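Local coordinates for putative type VI secretion protein (Escherichia coli, PDB 6SKI) that probably acts as a phospholipase effector toxin, loaded for delivery onto the VgrG spike of the type VI secretion system, at residues A[478-481]-A[482-486]. Residues are numbered along the deposited sequence; the frame is centred on the assembly and turned at random.
Sequences ELYI and IGKYT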
loop_
_atom_site.group_PDB
_atom_site.type_symbol
_atom_site.label_atom_id
_atom_site.label_comp_id
_atom_site.label_asym_id
_atom_site.label_seq_id
_atom_site.Cartn_x
_atom_site.Cartn_y
_atom_site.Cartn_z
ATOM N N GLU A 478 4.643 -14.555 -25.379
ATOM C CA GLU A 478 5.007 -13.486 -24.466
ATOM C C GLU A 478 4.441 -13.738 -23.080
ATOM O O GLU A 478 5.107 -13.457 -22.082
ATOM C CB GLU A 478 4.507 -12.155 -25.018
ATOM C CG GLU A 478 5.216 -11.724 -26.284
ATOM C CD GLU A 478 4.652 -10.447 -26.853
ATOM O OE1 GLU A 478 3.473 -10.147 -26.578
ATOM O OE2 GLU A 478 5.384 -9.743 -27.577
ATOM N N LEU A 479 3.238 -14.303 -22.997
ATOM C CA LEU A 479 2.654 -14.609 -21.702
ATOM C C LEU A 479 3.360 -15.763 -21.012
ATOM O O LEU A 479 3.395 -15.803 -19.784
ATOM C CB LEU A 479 1.170 -14.934 -21.861
ATOM C CG LEU A 479 0.240 -13.727 -21.923
ATOM C CD1 LEU A 479 -1.206 -14.172 -21.899
ATOM C CD2 LEU A 479 0.531 -12.779 -20.778
ATOM N N TYR A 480 3.979 -16.663 -21.771
ATOM C CA TYR A 480 4.814 -17.716 -21.205
ATOM C C TYR A 480 6.102 -17.135 -20.630
ATOM O O TYR A 480 6.474 -17.409 -19.475
ATOM C CB TYR A 480 5.114 -18.741 -22.300
ATOM C CG TYR A 480 5.947 -19.929 -21.896
ATOM C CD1 TYR A 480 5.376 -21.018 -21.261
ATOM C CD2 TYR A 480 7.305 -19.972 -22.175
ATOM C CE1 TYR A 480 6.135 -22.108 -20.903
ATOM C CE2 TYR A 480 8.072 -21.058 -21.818
ATOM C CZ TYR A 480 7.481 -22.124 -21.181
ATOM O OH TYR A 480 8.238 -23.213 -20.821
ATOM N N ILE A 481 6.776 -16.301 -21.425
ATOM C CA ILE A 481 7.982 -15.634 -20.947
ATOM C C ILE A 481 7.679 -14.810 -19.702
ATOM O O ILE A 481 8.493 -14.739 -18.775
ATOM C CB ILE A 481 8.593 -14.771 -22.064
ATOM C CG1 ILE A 481 8.913 -15.635 -23.282
ATOM C CG2 ILE A 481 9.833 -14.065 -21.570
ATOM C CD1 ILE A 481 9.106 -14.845 -24.550
ATOM N N ILE A 482 6.500 -14.192 -19.650
ATOM C CA ILE A 482 6.110 -13.473 -18.444
ATOM C C ILE A 482 5.768 -14.454 -17.331
ATOM O O ILE A 482 5.983 -14.160 -16.149
ATOM C CB ILE A 482 4.935 -12.526 -18.743
ATOM C CG1 ILE A 482 5.361 -11.442 -19.728
ATOM C CG2 ILE A 482 4.426 -11.875 -17.471
ATOM C CD1 ILE A 482 4.202 -10.748 -20.391
ATOM N N GLY A 483 5.267 -15.638 -17.682
ATOM C CA GLY A 483 4.991 -16.657 -16.694
ATOM C C GLY A 483 6.221 -17.150 -15.983
ATOM O O GLY A 483 6.108 -17.708 -14.888
ATOM N N LYS A 484 7.400 -16.957 -16.579
ATOM C CA LYS A 484 8.619 -17.188 -15.807
ATOM C C LYS A 484 8.697 -16.276 -14.588
ATOM O O LYS A 484 9.320 -16.640 -13.587
ATOM C CB LYS A 484 9.868 -16.977 -16.662
ATOM C CG LYS A 484 9.870 -17.666 -18.000
ATOM C CD LYS A 484 11.181 -17.424 -18.728
ATOM C CE LYS A 484 11.451 -18.511 -19.757
ATOM N NZ LYS A 484 10.216 -18.917 -20.484
ATOM N N TYR A 485 8.078 -15.099 -14.650
ATOM C CA TYR A 485 8.298 -14.048 -13.667
ATOM C C TYR A 485 7.104 -13.784 -12.764
ATOM O O TYR A 485 7.229 -13.004 -11.817
ATOM C CB TYR A 485 8.692 -12.748 -14.377
ATOM C CG TYR A 485 9.961 -12.856 -15.181
ATOM C CD1 TYR A 485 9.955 -13.389 -16.457
ATOM C CD2 TYR A 485 11.163 -12.408 -14.667
ATOM C CE1 TYR A 485 11.110 -13.491 -17.189
ATOM C CE2 TYR A 485 12.325 -12.506 -15.393
ATOM C CZ TYR A 485 12.293 -13.045 -16.654
ATOM O OH TYR A 485 13.451 -13.139 -17.385
ATOM N N THR A 486 5.955 -14.398 -13.023
ATOM C CA THR A 486 4.795 -14.229 -12.161
ATOM C C THR A 486 4.762 -15.334 -11.116
ATOM O O THR A 486 4.979 -16.506 -11.430
ATOM C CB THR A 486 3.496 -14.216 -12.967
ATOM O OG1 THR A 486 2.380 -14.380 -12.083
ATOM C CG2 THR A 486 3.482 -15.314 -13.976
#
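Ile482 and Gly483 draw their amide hydrogens back onto Glu478 and Leu479, the i to i+4 bonding of an alpha-helix, here along the short helix 476-483. The bond from Ile482 N to Glu478 O is 2.9 Å long with an N-H...O angle of 152°. Gly483 N reaches Leu479 O at 2.8 Å, with a more bent angle of 134°. One residue on, Lys484 N is shared between Tyr480 O and Ile481 O, both weak bonds. Beyond it, Tyr485 N bonds back to Ile482 O at 2.7 Å, an i to i+3 bond.

Among side chains, Lys484 and Tyr480 meet across one turn. With CG anti to the backbone N (chi1 -179°), the Tyr480 ring projects outward from the helix, and it is the lysine that comes back to it. The lysine runs back past Ile481 O and bends at its last torsion, bringing NZ obliquely to the ring, 3.3 Å from Tyr480 CE2. His374 meets the same tyrosine ring with its plane inclined, and also touches Lys484.

Apolar contact is slighter: Leu479 CD2 lies 4.2 Å from Ile482 CD1. Ile481 and Ile482 instead pack on Leu454 of helix 452-466, while Ile482 and Tyr485 touch Trp416 of helix 416-431, so this short helix is set against two longer ones. Glu478 adds a salt bridge to Lys457, and Tyr485 OH is hydrogen-bonded to Glu450.

At the other end of the Tyr485 side chain, the ring turns its edge to Ile481 O, which lies in the ring plane and 3.1 Å from Tyr485 CD1.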